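Local coordinates for polysaccharide biosynthesis protein CapD (Bacillus thuringiensis HD-771, PDB 6BWC), which probably dehydrates UDP-N-acetylglucosamine with the help of bound NADP, an early step in the biosynthesis of CMP-pseudaminic acid, at residues M3-K8 / I79-H84; V121-F126 / E216-A221; A131-T136 / Y272-T277. The protein carries 2 engineered substitutions. All coordinates share one frame; numbering follows the deposited sequence.

Contact 1 (M3-K8 / I79-H84); sequences MFFKDK and IDYVFH
F4 and F5, consecutive in the chain, bring their rings to Y81 and build an aromatic cluster between the N-terminal loop and strand 81-84. The F5 and Y81 rings form a T-shaped (edge-to-face) pair: the edge of F5 points at the face of Y81, with planes at 81° and centroids 5.4 Å apart. The atom at the front of that edge is CE1 of F5, 3.8 Å from CD2 of Y81. F4 meets Y81 obliquely, with its plane turned by 49°. Its chi1 of -173° puts CG anti to the backbone N, beside the carbonyl carbon. CE2 of F4 lies over a face of the Y81 ring, 3.5 Å from CZ of Y81, close to the root of the hydroxyl.

A plain apolar contact extends the cluster inward. F5 and F83 reach toward each other tip to tip, CZ of F5 standing 3.9 Å from CZ of F83. Phenylalanine suits position 5 because one ring offers both an edge to the face of Y81 and a tip to F83.

The aliphatic part of K8 supplies the third kind of contact. Its CG approaches the edge of the Y81 ring, 3.8 Å from CE2, and its CD passes 3.7 Å from OD2 of D80. The ammonium NZ remains 5.2 Å from that OD2, so attraction between the opposite charges is at most long-range; the salt bridge of D80 is made by OD1 with K122. A type II beta turn from F5 to K8, closed by K8 N to F5 O, leads the chain into strand 9-13. Helix 207-220 covers the cluster through M218 and K219, while V27 of helix 18-29 packs against both F5 and F83.

Contact 2 (V121-F126 / E216-A221); sequences VKKVVF and EAMKIA
K123 reaches from strand 123-129 to the end of helix 207-220 and places its ammonium among backbone carbonyls. CG is anti to the carbonyl carbon (chi1 -54°), and beyond it the chain is fully extended, which carries NZ the whole distance from strand to helix end. There NZ donates to A221 O at 2.9 Å and to M218 O at 3.1 Å, with a further weak bond to K219 O. It approaches both nearer oxygens from off the C=O direction, and at M218 O it is tilted 31° from the carbonyl plane. Lysine suits the place: it is long enough to span from strand to helix, carries several N-H groups, and its charge would probably be favoured by the partial negative charge at the C-terminal end of a helix.

Alongside the polar grip lies an apolar contact. M218 bends at chi2, folding its thioether back against the strand. SD rests 3.8 Å from CB of K123, and the terminal CE lies 3.9 Å from CG2 of V125. That same valine methyl also meets the helix backbone, 3.7 Å from CA of M218. Methionine suits its position because its unbranched chain can bend to lay SD and CE on the strand.

The axes of strand 123-126 and helix 216-220 come within 8.4 Å and run roughly antiparallel, at 148°. Such packing of a helix against a parallel sheet is the layered architecture of the Rossmann fold, here completed by A217 and A221 against strand 163-169.

Contact 3 (A131-T136 / Y272-T277); sequences AAISPT and YEELMT. Engineered in segment 131-136: A131 (natural residue Lys). With UD1 (uridine-diphosphate-N-acetylglucosamine), chain O.
The carboxylates of E273 and E274 face two successive parts of segment 131-136. The methyl CG2 of I133 sits over one face of the E274 carboxylate, 3.9 Å from CD, while CB of S134 lies 3.6 Å from OE1 of E274. O6' of the bound UDP-N-acetylglucosamine lies obliquely above the E273 carboxylate, 3.6 Å from CG of E273, and OE1 of E273 is 3.7 Å from CA of A131. The ring of Y272 has CG of E274 at its edge, in plane. These loops contribute A131 and E273 to the substrate pocket of an NADP-binding Rossmann-type enzyme of the short-chain dehydrogenase kind: one follows strand 123-129 and leads into helix 138-156, whose Y139 and K143 have the spacing of the family's YxxxK pattern.

The middle of the contact belongs to I133. Its chi1 of -72° puts CG1 anti to the carbonyl carbon and CG2 anti to the backbone N, and the two branches serve different partners: CG1 packs 3.7 Å from CA of M276, while CG2 is 3.6 Å from CB of E274 and also touches the methyl of T277. Isoleucine fits here because it can fill both directions from a single CB. CG2 of T277 lies beside both I133 and OG of S134. T277 packs on T136 of the second subunit, T136 on T277 of the second subunit, and S134 on S134 of the second subunit.

At A131, an engineered substitution for lysine, the alanine CB approaches O4' of the sugar to 3.4 Å. The buried E274 is paired from outside the two segments: K270 NZ makes a salt bridge with OE1 of E274 and hydrogen bonds with the backbone oxygens of I133 and S134.

Contacts 1 and 2 are neighbours, their centres 9 Å apart, because strands 81-84 and 123-129 lie side by side in the large mixed sheet and helix 207-220 covers both. A probable hydrogen bond from H84 N to V125 O, 3.1 Å long, joins them directly. Contact 3 lies farther away, its centre 23 Å from that of contact 2 and 30 Å from that of contact 1, on the opposite side of the chain's centre from contact 1. Along the chain contact 1 closes first; contacts 2 and 3 then interleave. The first two lie in the sheet-and-helix layer, the side chains of F83 and V125 about 10 Å from bound NADP, whereas contact 3 touches the sugar nucleotide.

Contact 1 (M3-K8 / I79-H84)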
# COMPACT_ATOMS: atom_id res chain seq x y z
N MET C 3 37.60 -16.42 -14.31
CA MET C 3 36.72 -17.09 -15.36
C MET C 3 35.38 -16.30 -15.60
O MET C 3 35.43 -15.20 -16.18
CB MET C 3 36.56 -18.62 -15.00
CG MET C 3 36.02 -19.58 -16.09
SD MET C 3 34.37 -20.32 -15.80
CE MET C 3 34.69 -22.06 -16.14
N PHE C 4 34.23 -16.81 -15.13
CA PHE C 4 32.88 -16.33 -15.49
C PHE C 4 32.49 -14.95 -14.90
O PHE C 4 31.84 -14.13 -15.57
CB PHE C 4 31.85 -17.41 -15.06
CG PHE C 4 30.42 -17.15 -15.51
CD1 PHE C 4 29.97 -17.54 -16.78
CD2 PHE C 4 29.49 -16.58 -14.63
CE1 PHE C 4 28.65 -17.33 -17.16
CE2 PHE C 4 28.17 -16.36 -15.02
CZ PHE C 4 27.75 -16.74 -16.29
N PHE C 5 32.87 -14.69 -13.65
CA PHE C 5 32.43 -13.49 -12.95
C PHE C 5 33.43 -12.34 -13.06
O PHE C 5 33.18 -11.25 -12.54
CB PHE C 5 32.14 -13.79 -11.49
CG PHE C 5 30.96 -14.71 -11.27
CD1 PHE C 5 29.68 -14.33 -11.68
CD2 PHE C 5 31.11 -15.95 -10.63
CE1 PHE C 5 28.58 -15.16 -11.46
CE2 PHE C 5 30.02 -16.78 -10.41
CZ PHE C 5 28.75 -16.39 -10.83
N LYS C 6 34.54 -12.60 -13.75
CA LYS C 6 35.53 -11.59 -14.11
C LYS C 6 34.83 -10.31 -14.52
O LYS C 6 34.15 -10.26 -15.53
CB LYS C 6 36.40 -12.10 -15.28
CG LYS C 6 37.52 -11.16 -15.74
CD LYS C 6 38.74 -11.23 -14.83
CE LYS C 6 39.89 -10.36 -15.33
NZ LYS C 6 40.40 -10.76 -16.68
N ASP C 7 35.01 -9.28 -13.71
CA ASP C 7 34.57 -7.95 -14.04
C ASP C 7 33.07 -7.77 -14.21
O ASP C 7 32.62 -6.92 -14.97
CB ASP C 7 35.34 -7.46 -15.26
CG ASP C 7 36.31 -6.41 -14.89
OD1 ASP C 7 37.30 -6.77 -14.18
OD2 ASP C 7 36.05 -5.23 -15.26
N LYS C 8 32.30 -8.57 -13.47
CA LYS C 8 30.84 -8.46 -13.42
C LYS C 8 30.36 -7.87 -12.07
O LYS C 8 31.15 -7.65 -11.14
CB LYS C 8 30.18 -9.83 -13.68
CG LYS C 8 30.57 -10.49 -14.99
CD LYS C 8 30.06 -9.72 -16.21
CE LYS C 8 30.11 -10.59 -17.47
NZ LYS C 8 30.31 -9.80 -18.73
N ILE C 79 23.06 -4.57 -12.20
CA ILE C 79 23.65 -5.84 -11.77
C ILE C 79 23.40 -6.94 -12.78
O ILE C 79 22.39 -6.95 -13.48
CB ILE C 79 23.25 -6.20 -10.32
CG1 ILE C 79 24.47 -5.94 -9.44
CG2 ILE C 79 22.83 -7.66 -10.13
CD1 ILE C 79 24.16 -5.78 -7.99
N ASP C 80 24.36 -7.86 -12.86
CA ASP C 80 24.37 -8.89 -13.85
C ASP C 80 23.88 -10.22 -13.31
O ASP C 80 23.14 -10.91 -14.02
CB ASP C 80 25.77 -9.02 -14.44
CG ASP C 80 26.18 -7.79 -15.25
OD1 ASP C 80 25.34 -7.25 -16.02
OD2 ASP C 80 27.35 -7.38 -15.14
N TYR C 81 24.23 -10.59 -12.08
CA TYR C 81 23.91 -11.94 -11.55
C TYR C 81 23.37 -11.89 -10.13
O TYR C 81 24.06 -11.47 -9.21
CB TYR C 81 25.15 -12.86 -11.63
CG TYR C 81 25.72 -13.02 -13.03
CD1 TYR C 81 25.10 -13.84 -13.94
CD2 TYR C 81 26.86 -12.34 -13.42
CE1 TYR C 81 25.60 -13.98 -15.23
CE2 TYR C 81 27.37 -12.47 -14.70
CZ TYR C 81 26.73 -13.28 -15.61
OH TYR C 81 27.23 -13.40 -16.88
N VAL C 82 22.12 -12.33 -9.96
CA VAL C 82 21.40 -12.32 -8.68
C VAL C 82 21.35 -13.74 -8.06
O VAL C 82 20.84 -14.67 -8.66
CB VAL C 82 19.95 -11.76 -8.88
CG1 VAL C 82 19.16 -11.75 -7.58
CG2 VAL C 82 19.98 -10.35 -9.43
N PHE C 83 21.88 -13.90 -6.86
CA PHE C 83 21.66 -15.11 -6.07
C PHE C 83 20.61 -14.84 -4.97
O PHE C 83 20.92 -14.16 -3.97
CB PHE C 83 22.96 -15.58 -5.39
CG PHE C 83 24.04 -16.01 -6.33
CD1 PHE C 83 24.13 -17.33 -6.76
CD2 PHE C 83 25.04 -15.10 -6.74
CE1 PHE C 83 25.17 -17.74 -7.59
CE2 PHE C 83 26.07 -15.51 -7.58
CZ PHE C 83 26.13 -16.83 -8.01
N HIS C 84 19.40 -15.40 -5.14
CA HIS C 84 18.29 -15.27 -4.16
C HIS C 84 18.35 -16.41 -3.10
O HIS C 84 17.73 -17.47 -3.22
CB HIS C 84 16.95 -15.14 -4.91
CG HIS C 84 15.72 -15.20 -4.03
ND1 HIS C 84 15.69 -14.80 -2.71
CD2 HIS C 84 14.45 -15.60 -4.33
CE1 HIS C 84 14.48 -14.98 -2.22
NE2 HIS C 84 13.70 -15.45 -3.19

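Contact 2 (V121-F126 / E216-A221)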
# COMPACT_ATOMS: atom_id res chain seq x y z
N VAL C 121 18.58 -7.65 -15.53
CA VAL C 121 19.54 -8.61 -14.99
C VAL C 121 19.72 -9.75 -16.00
O VAL C 121 18.81 -10.06 -16.76
CB VAL C 121 19.01 -9.12 -13.62
CG1 VAL C 121 19.66 -10.42 -13.17
CG2 VAL C 121 19.16 -8.04 -12.56
N LYS C 122 20.90 -10.38 -16.00
CA LYS C 122 21.15 -11.51 -16.90
C LYS C 122 20.51 -12.82 -16.41
O LYS C 122 19.76 -13.45 -17.16
CB LYS C 122 22.64 -11.67 -17.17
CG LYS C 122 23.26 -10.42 -17.78
CD LYS C 122 24.45 -10.73 -18.67
CE LYS C 122 25.01 -9.46 -19.31
NZ LYS C 122 25.75 -8.60 -18.32
N LYS C 123 20.82 -13.22 -15.17
CA LYS C 123 20.31 -14.47 -14.59
C LYS C 123 20.05 -14.34 -13.10
O LYS C 123 20.66 -13.53 -12.41
CB LYS C 123 21.31 -15.62 -14.76
CG LYS C 123 21.79 -15.88 -16.18
CD LYS C 123 22.65 -17.14 -16.20
CE LYS C 123 23.13 -17.59 -17.58
NZ LYS C 123 23.57 -19.02 -17.51
N VAL C 124 19.14 -15.20 -12.65
CA VAL C 124 18.78 -15.36 -11.25
C VAL C 124 18.77 -16.84 -10.91
O VAL C 124 18.23 -17.64 -11.68
CB VAL C 124 17.35 -14.86 -10.99
CG1 VAL C 124 17.01 -14.96 -9.50
CG2 VAL C 124 17.20 -13.45 -11.53
N VAL C 125 19.35 -17.18 -9.77
CA VAL C 125 19.29 -18.54 -9.22
C VAL C 125 18.53 -18.49 -7.91
O VAL C 125 18.98 -17.85 -6.97
CB VAL C 125 20.69 -19.11 -8.99
CG1 VAL C 125 20.63 -20.42 -8.21
CG2 VAL C 125 21.38 -19.31 -10.34
N PHE C 126 17.38 -19.14 -7.89
CA PHE C 126 16.63 -19.33 -6.66
C PHE C 126 17.14 -20.60 -5.96
O PHE C 126 17.50 -21.61 -6.60
CB PHE C 126 15.12 -19.45 -6.93
CG PHE C 126 14.30 -19.72 -5.70
CD1 PHE C 126 14.34 -18.85 -4.62
CD2 PHE C 126 13.47 -20.84 -5.61
CE1 PHE C 126 13.60 -19.08 -3.47
CE2 PHE C 126 12.73 -21.08 -4.47
CZ PHE C 126 12.80 -20.21 -3.40
N GLU C 216 27.50 -23.30 -10.21
CA GLU C 216 27.38 -24.02 -11.52
C GLU C 216 26.10 -23.68 -12.27
O GLU C 216 26.13 -23.32 -13.45
CB GLU C 216 27.43 -25.55 -11.39
CG GLU C 216 28.68 -26.16 -11.99
CD GLU C 216 28.58 -26.41 -13.49
OE1 GLU C 216 27.64 -27.12 -13.90
OE2 GLU C 216 29.46 -25.95 -14.26
N ALA C 217 24.98 -23.80 -11.56
CA ALA C 217 23.68 -23.46 -12.13
C ALA C 217 23.62 -21.99 -12.56
O ALA C 217 22.90 -21.67 -13.48
CB ALA C 217 22.57 -23.78 -11.13
N MET C 218 24.36 -21.12 -11.87
CA MET C 218 24.51 -19.72 -12.32
C MET C 218 25.12 -19.63 -13.72
O MET C 218 24.64 -18.90 -14.58
CB MET C 218 25.40 -18.93 -11.35
CG MET C 218 24.87 -17.57 -10.94
SD MET C 218 23.77 -16.67 -12.03
CE MET C 218 22.97 -15.73 -10.75
N LYS C 219 26.19 -20.41 -13.93
CA LYS C 219 26.98 -20.41 -15.16
C LYS C 219 26.33 -21.17 -16.31
O LYS C 219 26.40 -20.72 -17.44
CB LYS C 219 28.35 -21.05 -14.89
CG LYS C 219 29.28 -20.25 -13.98
CD LYS C 219 29.99 -21.16 -12.96
CE LYS C 219 31.51 -21.05 -12.99
NZ LYS C 219 32.05 -19.84 -12.30
N ILE C 220 25.73 -22.31 -16.01
CA ILE C 220 25.30 -23.30 -17.03
C ILE C 220 23.87 -23.10 -17.55
O ILE C 220 23.55 -23.46 -18.71
CB ILE C 220 25.40 -24.76 -16.47
CG1 ILE C 220 26.87 -25.15 -16.22
CG2 ILE C 220 24.74 -25.80 -17.38
CD1 ILE C 220 27.79 -25.09 -17.43
N ALA C 221 23.01 -22.56 -16.68
CA ALA C 221 21.57 -22.70 -16.83
C ALA C 221 21.05 -21.92 -18.01
O ALA C 221 21.34 -20.73 -18.16
CB ALA C 221 20.83 -22.29 -15.56

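Contact 3 (A131-T136 / Y272-T277)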
# COMPACT_ATOMS: atom_id res chain seq x y z
N ALA C 131 12.43 -30.00 0.46
CA ALA C 131 11.14 -29.91 1.16
C ALA C 131 9.94 -29.57 0.27
O ALA C 131 8.81 -29.83 0.63
CB ALA C 131 11.24 -28.89 2.29
N ALA C 132 10.19 -28.96 -0.88
CA ALA C 132 9.14 -28.60 -1.82
C ALA C 132 8.44 -29.80 -2.46
O ALA C 132 7.47 -29.60 -3.18
CB ALA C 132 9.72 -27.72 -2.92
N ILE C 133 8.95 -31.02 -2.24
CA ILE C 133 8.42 -32.19 -2.90
C ILE C 133 7.41 -32.84 -1.98
O ILE C 133 7.77 -33.33 -0.92
CB ILE C 133 9.52 -33.19 -3.26
CG1 ILE C 133 10.36 -32.65 -4.42
CG2 ILE C 133 8.92 -34.51 -3.71
CD1 ILE C 133 11.16 -31.43 -4.10
N SER C 134 6.14 -32.86 -2.40
CA SER C 134 5.09 -33.49 -1.63
C SER C 134 5.24 -33.08 -0.16
O SER C 134 5.46 -33.93 0.70
CB SER C 134 5.18 -35.01 -1.83
OG SER C 134 5.26 -35.34 -3.22
N PRO C 135 5.17 -31.76 0.13
CA PRO C 135 5.44 -31.23 1.46
C PRO C 135 4.34 -31.47 2.50
O PRO C 135 3.16 -31.55 2.17
CB PRO C 135 5.59 -29.73 1.22
CG PRO C 135 4.73 -29.46 0.03
CD PRO C 135 4.93 -30.65 -0.83
N THR C 136 4.79 -31.55 3.76
CA THR C 136 3.97 -31.74 4.95
C THR C 136 4.05 -30.51 5.88
O THR C 136 3.60 -30.55 7.04
CB THR C 136 4.50 -32.97 5.72
OG1 THR C 136 5.06 -33.89 4.80
CG2 THR C 136 3.40 -33.67 6.47
N TYR C 272 11.26 -38.48 6.01
CA TYR C 272 12.30 -38.64 5.00
C TYR C 272 12.13 -37.41 4.13
O TYR C 272 11.19 -36.64 4.33
CB TYR C 272 12.04 -39.90 4.17
CG TYR C 272 10.63 -39.95 3.67
CD1 TYR C 272 10.29 -39.40 2.43
CD2 TYR C 272 9.61 -40.48 4.46
CE1 TYR C 272 8.98 -39.39 1.99
CE2 TYR C 272 8.30 -40.48 4.04
CZ TYR C 272 7.98 -39.94 2.80
OH TYR C 272 6.67 -39.95 2.37
N GLU C 273 13.03 -37.22 3.17
CA GLU C 273 12.88 -36.13 2.20
C GLU C 273 12.93 -36.75 0.82
O GLU C 273 13.05 -37.97 0.71
CB GLU C 273 13.94 -35.05 2.41
CG GLU C 273 13.79 -34.25 3.71
CD GLU C 273 12.62 -33.26 3.75
OE1 GLU C 273 11.83 -33.19 2.76
OE2 GLU C 273 12.50 -32.54 4.78
N GLU C 274 12.78 -35.94 -0.22
CA GLU C 274 12.74 -36.41 -1.61
C GLU C 274 13.41 -35.38 -2.53
O GLU C 274 13.26 -34.18 -2.34
CB GLU C 274 11.28 -36.68 -2.05
CG GLU C 274 10.44 -37.56 -1.11
CD GLU C 274 9.01 -37.79 -1.60
OE1 GLU C 274 8.09 -37.06 -1.19
OE2 GLU C 274 8.80 -38.72 -2.42
N LEU C 275 14.13 -35.86 -3.54
CA LEU C 275 14.86 -35.00 -4.48
C LEU C 275 13.95 -34.51 -5.61
O LEU C 275 14.24 -33.48 -6.24
CB LEU C 275 16.03 -35.76 -5.13
CG LEU C 275 17.03 -36.51 -4.23
CD1 LEU C 275 17.93 -37.38 -5.09
CD2 LEU C 275 17.83 -35.54 -3.36
N MET C 276 12.89 -35.30 -5.89
CA MET C 276 11.87 -35.00 -6.91
C MET C 276 10.65 -35.92 -6.78
O MET C 276 10.74 -37.05 -6.31
CB MET C 276 12.44 -35.11 -8.34
CG MET C 276 13.13 -36.41 -8.68
SD MET C 276 14.06 -36.25 -10.22
CE MET C 276 15.47 -37.28 -9.88
N THR C 277 9.50 -35.44 -7.21
CA THR C 277 8.33 -36.29 -7.35
C THR C 277 8.64 -37.40 -8.37
O THR C 277 9.56 -37.30 -9.19
CB THR C 277 7.11 -35.49 -7.83
OG1 THR C 277 7.46 -34.72 -8.99
CG2 THR C 277 6.62 -34.55 -6.73
C1' UD1 O . 16.90 -28.32 6.93
C2' UD1 O . 16.61 -26.89 6.50
C3' UD1 O . 15.38 -26.82 5.59
C4' UD1 O . 15.44 -27.84 4.46
C5' UD1 O . 15.98 -29.22 4.92
C6' UD1 O . 16.35 -30.07 3.70
C7' UD1 O . 17.40 -25.48 8.35
C8' UD1 O . 17.02 -24.84 9.67
N2' UD1 O . 16.41 -26.03 7.65
O1' UD1 O . 15.77 -28.86 7.60
O3' UD1 O . 15.27 -25.48 5.07
O4' UD1 O . 14.17 -28.02 3.88
O5' UD1 O . 17.12 -29.10 5.80
O6' UD1 O . 16.02 -31.45 3.90
O7' UD1 O . 18.58 -25.52 8.01
N1 UD1 O . 16.24 -32.67 15.20
C2 UD1 O . 16.39 -33.21 16.52
N3 UD1 O . 16.41 -32.39 17.57
C4 UD1 O . 16.29 -31.05 17.43
C5 UD1 O . 16.16 -30.49 16.18
C6 UD1 O . 16.16 -31.32 15.07
O2 UD1 O . 16.48 -34.44 16.71
O4 UD1 O . 16.31 -30.29 18.41
C1B UD1 O . 16.19 -33.55 14.01
C2B UD1 O . 15.06 -33.25 13.02
O2' UD1 O . 13.86 -33.93 13.35
C3B UD1 O . 15.64 -33.65 11.68
C4B UD1 O . 17.12 -33.40 11.87
O4B UD1 O . 17.37 -33.35 13.28
O3B UD1 O . 15.47 -35.03 11.34
C5B UD1 O . 17.60 -32.10 11.24
O5B UD1 O . 16.99 -30.92 11.79
PA UD1 O . 17.56 -29.54 11.20
O1A UD1 O . 17.14 -28.34 12.01
O2A UD1 O . 19.05 -29.65 10.86
O3A UD1 O . 17.05 -29.46 9.67
PB UD1 O . 15.73 -29.92 8.85
O1B UD1 O . 14.49 -29.54 9.63
O2B UD1 O . 15.79 -31.33 8.29